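Local atomic coordinates of imidazoleglycerol-phosphate dehydratase (Pyrococcus furiosus, PDB entry 5DNL), a protein that catalyses the dehydration of imidazoleglycerol phosphate to imidazoleacetol phosphate, the sixth step of histidine biosynthesis. Residues A80-S92 against L139-K153. Sequence-based numbering, arbitrary orientation. Where two conformers were deposited one is given.
Sequences AIMPMDDALVLVS and LSGENAHHIVEAAFK. With MN (manganese (II) ion), chain E; MN (manganese (II) ion), chain D; 5DL ([(2S)-2-hydroxy-3-(1H-1,2,4-triazol-1-yl)propyl]phosphonic acid), chain F.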
# COMPACT_ATOMS: atom_id res chain seq x y z
N ALA A 80 -24.39 24.15 -24.73
CA ALA A 80 -23.55 25.32 -24.54
C ALA A 80 -22.31 24.91 -23.77
O ALA A 80 -22.39 24.05 -22.90
CB ALA A 80 -24.30 26.41 -23.80
N ILE A 81 -21.17 25.49 -24.09
CA ILE A 81 -19.98 25.37 -23.25
C ILE A 81 -19.68 26.80 -22.85
O ILE A 81 -19.41 27.63 -23.72
CB ILE A 81 -18.80 24.71 -23.96
CG1 ILE A 81 -19.13 23.25 -24.24
CG2 ILE A 81 -17.55 24.81 -23.09
CD1 ILE A 81 -18.08 22.50 -25.06
N MET A 82 -19.74 27.07 -21.55
CA MET A 82 -19.62 28.43 -21.04
C MET A 82 -18.42 28.57 -20.12
O MET A 82 -18.38 27.90 -19.09
CB MET A 82 -20.89 28.78 -20.27
CG MET A 82 -21.05 30.26 -19.98
SD MET A 82 -21.44 31.19 -21.48
CE MET A 82 -22.05 29.87 -22.55
N PRO A 83 -17.47 29.44 -20.49
CA PRO A 83 -16.39 29.82 -19.59
C PRO A 83 -16.82 30.95 -18.68
O PRO A 83 -17.67 31.77 -19.05
CB PRO A 83 -15.28 30.28 -20.54
CG PRO A 83 -15.97 30.72 -21.77
CD PRO A 83 -17.28 30.03 -21.84
N MET A 84 -16.27 30.96 -17.47
CA MET A 84 -16.25 32.16 -16.65
C MET A 84 -14.98 32.13 -15.84
O MET A 84 -14.90 31.42 -14.82
CB MET A 84 -17.48 32.28 -15.75
CG MET A 84 -17.40 33.58 -14.95
SD MET A 84 -18.86 34.10 -14.04
CE MET A 84 -20.05 34.09 -15.35
N ASP A 85 -13.99 32.91 -16.27
CA ASP A 85 -12.65 32.88 -15.70
C ASP A 85 -12.18 31.40 -15.58
O ASP A 85 -12.15 30.71 -16.60
CB ASP A 85 -12.61 33.65 -14.39
CG ASP A 85 -12.95 35.14 -14.55
OD1 ASP A 85 -13.26 35.61 -15.67
OD2 ASP A 85 -12.87 35.83 -13.53
N ASP A 86 -11.87 30.94 -14.36
CA ASP A 86 -11.46 29.55 -14.15
C ASP A 86 -12.48 28.51 -14.53
O ASP A 86 -12.10 27.38 -14.85
CB ASP A 86 -11.09 29.34 -12.67
CG ASP A 86 -12.21 29.76 -11.74
OD1 ASP A 86 -12.47 30.99 -11.63
OD2 ASP A 86 -12.90 28.89 -11.14
N ALA A 87 -13.77 28.83 -14.49
CA ALA A 87 -14.84 27.86 -14.73
C ALA A 87 -15.01 27.57 -16.21
O ALA A 87 -14.88 28.47 -17.05
CB ALA A 87 -16.17 28.33 -14.14
N LEU A 88 -15.33 26.32 -16.52
CA LEU A 88 -15.70 25.92 -17.88
C LEU A 88 -16.76 24.85 -17.74
O LEU A 88 -16.48 23.80 -17.17
CB LEU A 88 -14.48 25.40 -18.63
CG LEU A 88 -14.72 25.07 -20.11
CD1 LEU A 88 -15.04 26.34 -20.88
CD2 LEU A 88 -13.50 24.36 -20.68
N VAL A 89 -17.98 25.13 -18.17
CA VAL A 89 -19.12 24.27 -17.85
C VAL A 89 -19.86 23.92 -19.13
O VAL A 89 -20.23 24.80 -19.90
CB VAL A 89 -20.07 24.96 -16.86
CG1 VAL A 89 -21.27 24.07 -16.56
CG2 VAL A 89 -19.36 25.33 -15.57
N LEU A 90 -20.06 22.62 -19.33
CA LEU A 90 -20.86 22.10 -20.43
C LEU A 90 -22.31 21.92 -19.96
O LEU A 90 -22.56 21.34 -18.90
CB LEU A 90 -20.29 20.77 -20.92
CG LEU A 90 -21.17 19.93 -21.86
CD1 LEU A 90 -21.48 20.62 -23.18
CD2 LEU A 90 -20.51 18.59 -22.09
N VAL A 91 -23.25 22.45 -20.75
CA VAL A 91 -24.67 22.29 -20.50
C VAL A 91 -25.28 21.66 -21.73
O VAL A 91 -25.08 22.15 -22.85
CB VAL A 91 -25.36 23.63 -20.19
CG1 VAL A 91 -26.87 23.40 -19.99
CG2 VAL A 91 -24.74 24.25 -18.97
N SER A 92 -25.98 20.55 -21.54
CA SER A 92 -26.60 19.84 -22.66
C SER A 92 -28.04 19.55 -22.34
O SER A 92 -28.34 18.98 -21.27
CB SER A 92 -25.83 18.54 -22.94
OG SER A 92 -26.38 17.81 -24.05
N LEU A 139 -16.22 21.06 -16.63
CA LEU A 139 -14.98 20.62 -17.26
C LEU A 139 -13.73 21.16 -16.57
O LEU A 139 -12.71 20.47 -16.54
CB LEU A 139 -14.95 21.05 -18.73
CG LEU A 139 -16.18 20.60 -19.53
CD1 LEU A 139 -16.10 21.11 -20.95
CD2 LEU A 139 -16.35 19.09 -19.49
N SER A 140 -13.82 22.38 -16.03
CA SER A 140 -12.75 23.01 -15.26
C SER A 140 -13.40 23.97 -14.28
O SER A 140 -14.53 24.41 -14.49
CB SER A 140 -11.82 23.81 -16.17
OG SER A 140 -11.32 23.02 -17.22
N GLY A 141 -12.66 24.30 -13.23
CA GLY A 141 -13.04 25.42 -12.38
C GLY A 141 -12.88 25.14 -10.91
O GLY A 141 -12.81 24.00 -10.47
N GLU A 142 -12.86 26.24 -10.16
CA GLU A 142 -12.76 26.22 -8.70
C GLU A 142 -13.77 27.12 -7.99
O GLU A 142 -14.26 26.77 -6.93
CB GLU A 142 -11.33 26.61 -8.29
CG GLU A 142 -10.31 25.67 -8.94
CD GLU A 142 -8.94 25.65 -8.31
OE1 GLU A 142 -8.56 26.61 -7.64
OE2 GLU A 142 -8.22 24.64 -8.50
N ASN A 143 -14.06 28.29 -8.55
CA ASN A 143 -14.86 29.30 -7.87
C ASN A 143 -16.37 29.03 -7.96
O ASN A 143 -16.92 28.85 -9.04
CB ASN A 143 -14.57 30.68 -8.46
CG ASN A 143 -15.30 31.77 -7.75
OD1 ASN A 143 -16.47 32.01 -8.01
ND2 ASN A 143 -14.64 32.43 -6.80
N ALA A 144 -17.06 29.00 -6.82
CA ALA A 144 -18.48 28.64 -6.80
C ALA A 144 -19.34 29.53 -7.69
O ALA A 144 -20.18 29.05 -8.42
CB ALA A 144 -19.03 28.70 -5.38
N HIS A 145 -19.14 30.84 -7.60
CA HIS A 145 -19.96 31.80 -8.34
C HIS A 145 -19.70 31.62 -9.83
O HIS A 145 -20.65 31.60 -10.63
CB HIS A 145 -19.56 33.21 -7.89
CG HIS A 145 -20.40 34.34 -8.39
ND1 HIS A 145 -20.73 35.39 -7.57
CD2 HIS A 145 -20.87 34.66 -9.62
CE1 HIS A 145 -21.42 36.29 -8.25
NE2 HIS A 145 -21.51 35.88 -9.50
N HIS A 146 -18.43 31.48 -10.21
CA HIS A 146 -18.10 31.32 -11.63
C HIS A 146 -18.71 30.03 -12.20
O HIS A 146 -19.25 30.02 -13.30
CB HIS A 146 -16.60 31.32 -11.86
CG HIS A 146 -15.94 32.61 -11.49
ND1 HIS A 146 -14.58 32.72 -11.27
CD2 HIS A 146 -16.46 33.85 -11.28
CE1 HIS A 146 -14.28 33.96 -10.98
NE2 HIS A 146 -15.40 34.67 -10.96
N ILE A 147 -18.65 28.95 -11.42
CA ILE A 147 -19.20 27.65 -11.84
C ILE A 147 -20.72 27.73 -11.99
O ILE A 147 -21.27 27.33 -13.02
CB ILE A 147 -18.79 26.52 -10.87
CG1 ILE A 147 -17.28 26.28 -10.96
CG2 ILE A 147 -19.56 25.25 -11.16
CD1 ILE A 147 -16.69 25.51 -9.79
N VAL A 148 -21.39 28.23 -10.96
CA VAL A 148 -22.85 28.25 -10.95
C VAL A 148 -23.37 29.25 -12.00
O VAL A 148 -24.30 28.94 -12.76
CB VAL A 148 -23.39 28.53 -9.55
CG1 VAL A 148 -24.90 28.71 -9.54
CG2 VAL A 148 -23.02 27.40 -8.61
N GLU A 149 -22.77 30.44 -12.07
CA GLU A 149 -23.23 31.40 -13.08
C GLU A 149 -22.96 30.87 -14.49
O GLU A 149 -23.80 31.06 -15.37
CB GLU A 149 -22.63 32.80 -12.88
CG GLU A 149 -23.28 33.86 -13.75
CD GLU A 149 -22.80 35.25 -13.48
OE1 GLU A 149 -22.12 35.49 -12.44
OE2 GLU A 149 -23.07 36.09 -14.37
N ALA A 150 -21.82 30.23 -14.74
CA ALA A 150 -21.59 29.62 -16.05
C ALA A 150 -22.68 28.59 -16.39
O ALA A 150 -23.14 28.51 -17.52
CB ALA A 150 -20.21 29.00 -16.13
N ALA A 151 -23.10 27.80 -15.40
CA ALA A 151 -24.20 26.86 -15.61
C ALA A 151 -25.50 27.55 -16.01
O ALA A 151 -26.18 27.10 -16.92
CB ALA A 151 -24.40 26.02 -14.36
N PHE A 152 -25.85 28.65 -15.33
CA PHE A 152 -27.07 29.39 -15.69
C PHE A 152 -26.97 30.06 -17.06
O PHE A 152 -27.94 30.01 -17.85
CB PHE A 152 -27.45 30.41 -14.61
CG PHE A 152 -28.23 29.83 -13.47
CD1 PHE A 152 -27.60 29.26 -12.38
CD2 PHE A 152 -29.61 29.85 -13.49
CE1 PHE A 152 -28.33 28.74 -11.31
CE2 PHE A 152 -30.37 29.32 -12.44
CZ PHE A 152 -29.72 28.77 -11.34
N LYS A 153 -25.82 30.65 -17.38
CA LYS A 153 -25.61 31.21 -18.73
C LYS A 153 -25.76 30.10 -19.77
O LYS A 153 -26.40 30.28 -20.82
CB LYS A 153 -24.22 31.82 -18.86
CG LYS A 153 -23.94 33.09 -18.07
CD LYS A 153 -22.60 33.67 -18.48
CE LYS A 153 -22.31 35.02 -17.83
NZ LYS A 153 -21.10 35.62 -18.47
MN MN E . -21.92 37.30 -11.31
MN MN D . -15.41 36.93 -10.52
N1 5DL F . -19.71 37.19 -11.62
C3 5DL F . -17.78 37.43 -12.75
N2 5DL F . -19.11 37.41 -12.84
C8 5DL F . -21.39 38.92 -15.53
C7 5DL F . -20.74 38.81 -14.15
C6 5DL F . -19.83 37.60 -14.10
C5 5DL F . -18.67 37.08 -10.80
O10 5DL F . -19.20 40.04 -16.59
P9 5DL F . -20.25 39.05 -16.94
O11 5DL F . -21.10 39.45 -18.13
O12 5DL F . -19.65 37.68 -17.21
O13 5DL F . -21.73 38.70 -13.12
N4 5DL F . -17.48 37.22 -11.43
O HOH W 1 -18.55 34.33 -18.72
O HOH W 2 -14.74 37.46 -12.55
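Leu88 pairs antiparallel with Ser140 at a classic beta bulge, Leu88 O accepting from both Leu139 N and Ser140 N, while helix 144-153 lies over the hairpin, 32° from strand 87-92. At the type II' turn, Asp86 reaches across with both carboxylate oxygens. OD2 takes Glu142 N on its anti lone pair and Asn143 N, at 2.9 Å, from the syn side. OD1 receives His146 ND1 at 2.8 Å, nearly in the ring plane. Its chi1 of 54° turns the carboxylate to this loop and ring. Asn143 N-caps the helix, OD1 accepting from His146 N. Hairpin 80-92 and strand 133-140 share a mixed four-stranded sheet of this S5-clan protein; helix 144-162, packed on it, provides manganese ligands. His146 NE2 binds one ion at 2.3 Å, with Glu121, His52 and Glu56 of a neighbouring subunit; His145 and Glu149 bind the other, with His29 and that neighbour's His53. Were Asp86 an alanine, His146 ND1 and both loop amides would probably lose this acceptor. Met84 CG lies 3.8 Å from His146 CD2, SD oblique to the ring. Farther along, Val89 CG2 packs 3.8 Å from Ala150 CB. Lys153 NZ donates to inhibitor O12, its CE against Met84 CE.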